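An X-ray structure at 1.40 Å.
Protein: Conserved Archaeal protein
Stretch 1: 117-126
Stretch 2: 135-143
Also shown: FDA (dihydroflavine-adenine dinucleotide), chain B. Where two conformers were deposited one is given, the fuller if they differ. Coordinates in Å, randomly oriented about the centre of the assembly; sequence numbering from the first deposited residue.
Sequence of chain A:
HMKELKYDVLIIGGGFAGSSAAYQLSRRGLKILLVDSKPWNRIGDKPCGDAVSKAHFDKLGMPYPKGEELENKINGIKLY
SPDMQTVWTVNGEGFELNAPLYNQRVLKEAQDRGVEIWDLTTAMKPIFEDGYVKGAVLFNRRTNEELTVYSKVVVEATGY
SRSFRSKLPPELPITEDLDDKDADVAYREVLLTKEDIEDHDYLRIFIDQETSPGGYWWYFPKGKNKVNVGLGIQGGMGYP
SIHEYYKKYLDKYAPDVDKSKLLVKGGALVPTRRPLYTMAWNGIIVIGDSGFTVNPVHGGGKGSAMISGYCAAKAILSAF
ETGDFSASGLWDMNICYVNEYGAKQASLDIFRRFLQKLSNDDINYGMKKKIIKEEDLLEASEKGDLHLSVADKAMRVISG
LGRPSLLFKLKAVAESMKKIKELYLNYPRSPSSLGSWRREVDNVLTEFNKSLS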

ATOM      1  N   ILE A 117       7.732 -14.379 -18.737  1.00 14.67           N
ATOM      2  CA  ILE A 117       8.344 -13.940 -17.483  1.00 14.39           C
ATOM      3  C   ILE A 117       9.835 -14.254 -17.456  1.00 16.61           C
ATOM      4  O   ILE A 117      10.231 -15.402 -17.661  1.00 16.98           O
ATOM      5  CB  ILE A 117       7.690 -14.621 -16.281  1.00 16.06           C
ATOM      6  CG1 ILE A 117       6.187 -14.325 -16.268  1.00 19.67           C
ATOM      7  CG2 ILE A 117       8.365 -14.178 -14.968  1.00 17.86           C
ATOM      8  CD1 ILE A 117       5.446 -14.896 -15.081  1.00 22.64           C
ATOM      9  N   TRP A 118      10.650 -13.231 -17.207  1.00 15.80           N
ATOM     10  CA  TRP A 118      12.079 -13.430 -16.998  1.00 15.83           C
ATOM     11  C   TRP A 118      12.440 -13.050 -15.567  1.00 14.04           C
ATOM     12  O   TRP A 118      12.341 -11.881 -15.187  1.00 15.19           O
ATOM     13  CB  TRP A 118      12.911 -12.582 -17.963  1.00 16.58           C
ATOM     14  CG  TRP A 118      12.665 -12.810 -19.443  1.00 15.68           C
ATOM     15  CD1 TRP A 118      11.942 -13.815 -20.026  1.00 18.40           C
ATOM     16  CD2 TRP A 118      13.142 -11.985 -20.507  1.00 16.58           C
ATOM     17  NE1 TRP A 118      11.936 -13.653 -21.391  1.00 19.81           N
ATOM     18  CE2 TRP A 118      12.663 -12.536 -21.711  1.00 18.14           C
ATOM     19  CE3 TRP A 118      13.917 -10.824 -20.555  1.00 21.55           C
ATOM     20  CZ2 TRP A 118      12.947 -11.971 -22.954  1.00 22.97           C
ATOM     21  CZ3 TRP A 118      14.193 -10.259 -21.791  1.00 20.68           C
ATOM     22  CH2 TRP A 118      13.711 -10.837 -22.971  1.00 21.18           C
ATOM     23  N   ASP A 119      12.836 -14.037 -14.778  1.00 14.61           N
ATOM     24  CA  ASP A 119      13.327 -13.781 -13.430  1.00 14.33           C
ATOM     25  C   ASP A 119      14.814 -13.437 -13.466  1.00 15.18           C
ATOM     26  O   ASP A 119      15.477 -13.538 -14.518  1.00 15.33           O
ATOM     27  CB  ASP A 119      13.036 -14.965 -12.483  1.00 14.94           C
ATOM     28  CG  ASP A 119      13.929 -16.180 -12.741  1.00 15.97           C
ATOM     29  OD1 ASP A 119      14.392 -16.372 -13.887  1.00 19.28           O
ATOM     30  OD2 ASP A 119      14.150 -16.971 -11.806  1.00 18.36           O
ATOM     31  N   LEU A 120      15.341 -13.044 -12.308  1.00 14.37           N
ATOM     32  CA  LEU A 120      16.727 -12.578 -12.190  1.00 13.49           C
ATOM     33  C   LEU A 120      17.068 -11.534 -13.261  1.00 13.54           C
ATOM     34  O   LEU A 120      18.204 -11.478 -13.750  1.00 15.76           O
ATOM     35  CB  LEU A 120      17.723 -13.744 -12.207  1.00 17.30           C
ATOM     36  CG  LEU A 120      18.869 -13.611 -11.195  1.00 16.59           C
ATOM     37  CD1 LEU A 120      18.367 -13.703  -9.740  1.00 18.11           C
ATOM     38  CD2 LEU A 120      19.967 -14.629 -11.465  1.00 18.60           C
ATOM     39  N   THR A 121      16.079 -10.721 -13.620  1.00 13.13           N
ATOM     40  CA  THR A 121      16.231  -9.756 -14.695  1.00 12.92           C
ATOM     41  C   THR A 121      15.847  -8.372 -14.216  1.00 14.28           C
ATOM     42  O   THR A 121      14.747  -8.168 -13.713  1.00 13.67           O
ATOM     43  CB  THR A 121      15.383 -10.154 -15.916  1.00 13.38           C
ATOM     44  OG1 THR A 121      15.853 -11.411 -16.414  1.00 14.66           O
ATOM     45  CG2 THR A 121      15.514  -9.120 -17.037  1.00 14.86           C
ATOM     46  N   THR A 122      16.768  -7.431 -14.361  1.00 12.77           N
ATOM     47  CA  THR A 122      16.558  -6.078 -13.860  1.00 12.27           C
ATOM     48  C   THR A 122      16.417  -5.093 -15.012  1.00 12.92           C
ATOM     49  O   THR A 122      17.216  -5.094 -15.957  1.00 14.53           O
ATOM     50  CB  THR A 122      17.737  -5.653 -12.973  1.00 14.73           C
ATOM     51  OG1 THR A 122      17.885  -6.580 -11.888  1.00 15.97           O
ATOM     52  CG2 THR A 122      17.516  -4.257 -12.408  1.00 15.44           C
ATOM     53  N   ALA A 123      15.380  -4.266 -14.948  1.00 12.81           N
ATOM     54  CA  ALA A 123      15.277  -3.138 -15.865  1.00 14.06           C
ATOM     55  C   ALA A 123      16.242  -2.067 -15.372  1.00 14.51           C
ATOM     56  O   ALA A 123      16.053  -1.485 -14.300  1.00 16.60           O
ATOM     57  CB  ALA A 123      13.848  -2.623 -15.944  1.00 13.72           C
ATOM     58  N   MET A 124      17.296  -1.837 -16.145  1.00 14.80           N
ATOM     59  CA  MET A 124      18.395  -0.984 -15.740  1.00 17.11           C
ATOM     60  C   MET A 124      18.174   0.467 -16.087  1.00 18.11           C
ATOM     61  O   MET A 124      18.570   1.351 -15.337  1.00 17.70           O
ATOM     62  CB  MET A 124      19.693  -1.459 -16.384  1.00 20.41           C
ATOM     63  CG  MET A 124      20.224  -2.742 -15.766  1.00 22.14           C
ATOM     64  SD  MET A 124      20.590  -2.550 -13.990  1.00 35.34           S
ATOM     65  CE  MET A 124      21.350  -4.128 -13.592  1.00 28.66           C
ATOM     66  N   LYS A 125      17.573   0.730 -17.238  1.00 14.88           N
ATOM     67  CA  LYS A 125      17.288   2.116 -17.580  1.00 19.18           C
ATOM     68  C   LYS A 125      16.159   2.217 -18.587  1.00 17.27           C
ATOM     69  O   LYS A 125      15.937   1.304 -19.383  1.00 16.87           O
ATOM     70  CB  LYS A 125      18.533   2.841 -18.082  1.00 28.68           C
ATOM     71  CG  LYS A 125      18.994   2.415 -19.435  1.00 22.87           C
ATOM     72  CD  LYS A 125      20.207   3.232 -19.870  1.00 30.81           C
ATOM     73  CE  LYS A 125      20.857   2.632 -21.104  1.00 32.75           C
ATOM     74  NZ  LYS A 125      22.002   3.457 -21.602  1.00 34.84           N
ATOM     75  N   PRO A 126      15.421   3.328 -18.541  1.00 16.27           N
ATOM     76  CA  PRO A 126      14.355   3.551 -19.519  1.00 14.33           C
ATOM     77  C   PRO A 126      14.890   3.825 -20.911  1.00 16.05           C
ATOM     78  O   PRO A 126      15.984   4.373 -21.087  1.00 17.20           O
ATOM     79  CB  PRO A 126      13.660   4.821 -19.008  1.00 14.89           C
ATOM     80  CG  PRO A 126      14.034   4.901 -17.564  1.00 16.93           C
ATOM     81  CD  PRO A 126      15.420   4.352 -17.481  1.00 17.20           C
ATOM     82  N   GLY A 135      10.218   1.721 -23.651  1.00 13.38           N
ATOM     83  CA  GLY A 135      10.698   0.410 -23.245  1.00 14.91           C
ATOM     84  C   GLY A 135      11.823   0.522 -22.240  1.00 14.07           C
ATOM     85  O   GLY A 135      11.890   1.495 -21.479  1.00 13.39           O
ATOM     86  N   ALA A 136      12.709  -0.473 -22.219  1.00 14.59           N
ATOM     87  CA  ALA A 136      13.753  -0.527 -21.204  1.00 14.01           C
ATOM     88  C   ALA A 136      14.953  -1.311 -21.690  1.00 14.12           C
ATOM     89  O   ALA A 136      14.830  -2.205 -22.527  1.00 15.88           O
ATOM     90  CB  ALA A 136      13.225  -1.168 -19.955  1.00 13.67           C
ATOM     91  N   VAL A 137      16.123  -0.972 -21.162  1.00 13.92           N
ATOM     92  CA  VAL A 137      17.282  -1.841 -21.294  1.00 14.86           C
ATOM     93  C   VAL A 137      17.293  -2.760 -20.086  1.00 13.57           C
ATOM     94  O   VAL A 137      17.189  -2.293 -18.944  1.00 15.82           O
ATOM     95  CB  VAL A 137      18.582  -1.046 -21.371  1.00 14.97           C
ATOM     96  CG1 VAL A 137      19.758  -1.987 -21.524  1.00 20.04           C
ATOM     97  CG2 VAL A 137      18.535  -0.083 -22.552  1.00 18.71           C
ATOM     98  N   LEU A 138      17.364  -4.063 -20.353  1.00 15.53           N
ATOM     99  CA  LEU A 138      17.276  -5.088 -19.325  1.00 15.05           C
ATOM    100  C   LEU A 138      18.586  -5.827 -19.205  1.00 15.83           C
ATOM    101  O   LEU A 138      19.260  -6.070 -20.201  1.00 17.25           O
ATOM    102  CB  LEU A 138      16.213  -6.118 -19.698  1.00 16.42           C
ATOM    103  CG  LEU A 138      14.817  -5.613 -20.068  1.00 17.10           C
ATOM    104  CD1 LEU A 138      13.970  -6.815 -20.436  1.00 23.69           C
ATOM    105  CD2 LEU A 138      14.190  -4.849 -18.911  1.00 17.19           C
ATOM    106  N   PHE A 139      18.924  -6.218 -17.987  1.00 14.70           N
ATOM    107  CA  PHE A 139      20.025  -7.143 -17.786  1.00 16.78           C
ATOM    108  C   PHE A 139      19.488  -8.437 -17.189  1.00 17.39           C
ATOM    109  O   PHE A 139      19.019  -8.463 -16.045  1.00 15.63           O
ATOM    110  CB  PHE A 139      21.117  -6.546 -16.898  1.00 19.04           C
ATOM    111  CG  PHE A 139      22.330  -7.411 -16.797  1.00 22.40           C
ATOM    112  CD1 PHE A 139      22.788  -8.096 -17.906  1.00 29.26           C
ATOM    113  CD2 PHE A 139      22.993  -7.563 -15.600  1.00 33.32           C
ATOM    114  CE1 PHE A 139      23.900  -8.909 -17.820  1.00 33.80           C
ATOM    115  CE2 PHE A 139      24.099  -8.373 -15.512  1.00 32.69           C
ATOM    116  CZ  PHE A 139      24.549  -9.045 -16.621  1.00 28.53           C
ATOM    117  N   ASN A 140      19.524  -9.492 -17.997  1.00 16.96           N
ATOM    118  CA  ASN A 140      19.053 -10.809 -17.607  1.00 16.29           C
ATOM    119  C   ASN A 140      20.234 -11.585 -17.044  1.00 15.03           C
ATOM    120  O   ASN A 140      21.133 -11.966 -17.781  1.00 16.43           O
ATOM    121  CB  ASN A 140      18.474 -11.510 -18.841  1.00 16.17           C
ATOM    122  CG  ASN A 140      17.875 -12.874 -18.538  1.00 19.42           C
ATOM    123  OD1 ASN A 140      18.295 -13.575 -17.622  1.00 18.69           O
ATOM    124  ND2 ASN A 140      16.880 -13.258 -19.328  1.00 21.81           N
ATOM    125  N   ARG A 141      20.220 -11.820 -15.734  0.57 17.50           N
ATOM    126  CA  ARG A 141      21.323 -12.505 -15.063  0.57 15.76           C
ATOM    127  C   ARG A 141      21.235 -14.032 -15.101  0.57 18.09           C
ATOM    128  O   ARG A 141      22.139 -14.721 -14.637  0.57 20.44           O
ATOM    129  CB  ARG A 141      21.473 -12.014 -13.619  0.57 17.76           C
ATOM    130  CG  ARG A 141      22.177 -10.680 -13.508  0.57 21.55           C
ATOM    131  CD  ARG A 141      22.400 -10.292 -12.062  0.57 20.09           C
ATOM    132  NE  ARG A 141      23.280  -9.133 -11.951  0.57 26.16           N
ATOM    133  CZ  ARG A 141      22.877  -7.874 -12.080  0.57 31.23           C
ATOM    134  NH1 ARG A 141      21.601  -7.600 -12.333  0.57 20.95           N
ATOM    135  NH2 ARG A 141      23.752  -6.882 -11.957  0.57 32.08           N
ATOM    136  N   ARG A 142      20.136 -14.549 -15.638  1.00 17.65           N
ATOM    137  CA  ARG A 142      20.045 -15.986 -15.946  1.00 16.95           C
ATOM    138  C   ARG A 142      20.846 -16.306 -17.197  1.00 20.06           C
ATOM    139  O   ARG A 142      21.639 -17.231 -17.202  1.00 20.22           O
ATOM    140  CB  ARG A 142      18.604 -16.437 -16.176  1.00 19.54           C
ATOM    141  CG  ARG A 142      17.705 -16.442 -14.953  1.00 16.96           C
ATOM    142  CD  ARG A 142      18.306 -17.222 -13.800  1.00 18.60           C
ATOM    143  NE  ARG A 142      17.287 -17.530 -12.797  1.00 19.67           N
ATOM    144  CZ  ARG A 142      17.520 -18.228 -11.691  1.00 20.52           C
ATOM    145  NH1 ARG A 142      18.740 -18.659 -11.417  1.00 21.09           N
ATOM    146  NH2 ARG A 142      16.533 -18.491 -10.851  1.00 23.81           N
ATOM    147  N   THR A 143      20.615 -15.533 -18.254  1.00 20.68           N
ATOM    148  CA  THR A 143      21.275 -15.772 -19.529  1.00 20.16           C
ATOM    149  C   THR A 143      22.525 -14.916 -19.691  1.00 20.70           C
ATOM    150  O   THR A 143      23.255 -15.066 -20.677  1.00 23.77           O
ATOM    151  CB  THR A 143      20.331 -15.470 -20.699  1.00 23.14           C
ATOM    152  OG1 THR A 143      19.981 -14.082 -20.674  1.00 21.05           O
ATOM    153  CG2 THR A 143      19.059 -16.297 -20.595  1.00 25.52           C
TER
HETATM  154  PA  FDA B 501       6.862  -5.233  -4.068  1.00 11.70           P
HETATM  155  O1A FDA B 501       7.962  -4.519  -3.385  1.00 12.00           O
HETATM  156  O2A FDA B 501       6.204  -6.389  -3.325  1.00 12.71           O
HETATM  157  O5B FDA B 501       7.391  -5.795  -5.450  1.00 11.03           O
HETATM  158  C5B FDA B 501       8.274  -5.007  -6.273  1.00 11.04           C
HETATM  159  C4B FDA B 501       9.040  -5.962  -7.150  1.00 11.70           C
HETATM  160  O4B FDA B 501       9.794  -5.215  -8.126  1.00 11.74           O
HETATM  161  C3B FDA B 501      10.042  -6.858  -6.415  1.00 12.68           C
HETATM  162  O3B FDA B 501       9.738  -8.237  -6.613  1.00 12.98           O
HETATM  163  C2B FDA B 501      11.410  -6.416  -6.970  1.00 12.65           C
HETATM  164  O2B FDA B 501      12.331  -7.490  -7.073  1.00 13.64           O
HETATM  165  C1B FDA B 501      11.028  -5.872  -8.338  1.00 11.82           C
HETATM  166  N9A FDA B 501      11.916  -4.878  -8.929  1.00 11.73           N
HETATM  167  C8A FDA B 501      12.260  -3.656  -8.406  1.00 11.96           C
HETATM  168  N7A FDA B 501      13.013  -2.929  -9.199  1.00 11.86           N
HETATM  169  C5A FDA B 501      13.165  -3.725 -10.326  1.00 11.31           C
HETATM  170  C6A FDA B 501      13.813  -3.508 -11.557  1.00 11.73           C
HETATM  171  N6A FDA B 501      14.411  -2.362 -11.890  1.00 13.27           N
HETATM  172  N1A FDA B 501      13.729  -4.481 -12.485  1.00 11.89           N
HETATM  173  C2A FDA B 501      13.096  -5.616 -12.174  1.00 12.57           C
HETATM  174  N3A FDA B 501      12.415  -5.919 -11.066  1.00 12.19           N
HETATM  175  C4A FDA B 501      12.466  -4.911 -10.186  1.00 11.53           C
HETATM  176  N1  FDA B 501       0.136  -4.790   3.098  1.00 10.95           N
HETATM  177  C2  FDA B 501      -0.987  -5.554   3.293  1.00 11.33           C
HETATM  178  O2  FDA B 501      -1.907  -5.558   2.481  1.00 11.95           O
HETATM  179  N3  FDA B 501      -1.021  -6.338   4.416  1.00 11.51           N
HETATM  180  C4  FDA B 501      -0.100  -6.366   5.443  1.00 11.85           C
HETATM  181  O4  FDA B 501      -0.194  -7.218   6.324  1.00 12.91           O
HETATM  182  C4X FDA B 501       1.004  -5.514   5.223  1.00 11.30           C
HETATM  183  N5  FDA B 501       2.003  -5.479   6.151  1.00 11.23           N
HETATM  184  C5X FDA B 501       3.230  -4.935   5.831  1.00 10.87           C
HETATM  185  C6  FDA B 501       4.329  -5.139   6.653  1.00 11.82           C
HETATM  186  C7  FDA B 501       5.591  -4.680   6.308  1.00 11.46           C
HETATM  187  C7M FDA B 501       6.770  -5.043   7.172  1.00 12.64           C
HETATM  188  C8  FDA B 501       5.758  -3.949   5.122  1.00 11.22           C
HETATM  189  C8M FDA B 501       7.132  -3.497   4.685  1.00 13.20           C
HETATM  190  C9  FDA B 501       4.651  -3.723   4.300  1.00 10.98           C
HETATM  191  C9A FDA B 501       3.397  -4.224   4.629  1.00 10.94           C
HETATM  192  N10 FDA B 501       2.265  -4.051   3.801  1.00 10.59           N
HETATM  193  C10 FDA B 501       1.128  -4.790   4.045  1.00 11.36           C
HETATM  194  C1' FDA B 501       2.361  -3.350   2.496  1.00 10.80           C
HETATM  195  C2' FDA B 501       2.514  -4.361   1.345  1.00 11.01           C
HETATM  196  O2' FDA B 501       3.485  -5.358   1.677  1.00 11.03           O
HETATM  197  C3' FDA B 501       2.965  -3.651   0.066  1.00 11.05           C
HETATM  198  O3' FDA B 501       2.143  -2.506  -0.118  1.00 10.86           O
HETATM  199  C4' FDA B 501       2.853  -4.482  -1.220  1.00 11.09           C
HETATM  200  O4' FDA B 501       3.427  -5.778  -1.060  1.00 11.32           O
HETATM  201  C5' FDA B 501       3.494  -3.770  -2.389  1.00 10.85           C
HETATM  202  O5' FDA B 501       3.467  -4.618  -3.555  1.00 10.69           O
HETATM  203  P   FDA B 501       4.233  -4.166  -4.874  1.00 10.86           P
HETATM  204  O1P FDA B 501       4.000  -5.223  -5.874  1.00 10.79           O
HETATM  205  O2P FDA B 501       3.893  -2.733  -5.255  1.00 10.79           O
HETATM  206  O3P FDA B 501       5.776  -4.106  -4.452  1.00 10.86           O
HETATM  207  O   HOH W   1      19.096  -8.993 -12.576  1.00 21.22           O

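Two antiparallel strands, 121-124 and 135-140, pair by satisfying backbone polar groups in alternation. Thr122 and Phe139 bond reciprocally, Thr122 N to Phe139 O at 3.0 Å and Phe139 N to Thr122 O at 2.9 Å. Next comes a beta bulge: Val137 O takes Met124 N at 2.8 Å and, weakly, Lys125 N at 3.5 Å, so one carbonyl serves two successive amides while Val137 N returns to Lys125 O at 2.9 Å. The adenine of the dihydroflavine-adenine dinucleotide uses the outer edge of Ala123, whose N donates to FDA N1A and whose O accepts from FDA N6A, both at 3.0 Å.

Beyond the ladder, Arg141 N reaches Leu120 O at 2.8 Å. A water also donates weakly to Leu120 O, bonds Thr122 OG1 and accepts from Arg141 NH1, tying together groups that do not bond directly. Asn140 OD1 is satisfied within its own stretch, accepting from Arg142 N at 2.9 Å and Thr143 N at 3.1 Å; neighbouring Thr121 OG1 instead donates to Asp119 O at 2.9 Å. Charge closes this end: Arg142 NH2 meets Asp119 OD2 in a 3.0 Å salt bridge, with weaker bonds from NE.

On the face that carries Ala123 and Leu138, Leu138 CD2 touches Ala123 CB at 3.7 Å, and Leu138 CD1 also meets Trp118 CZ3 at 3.7 Å.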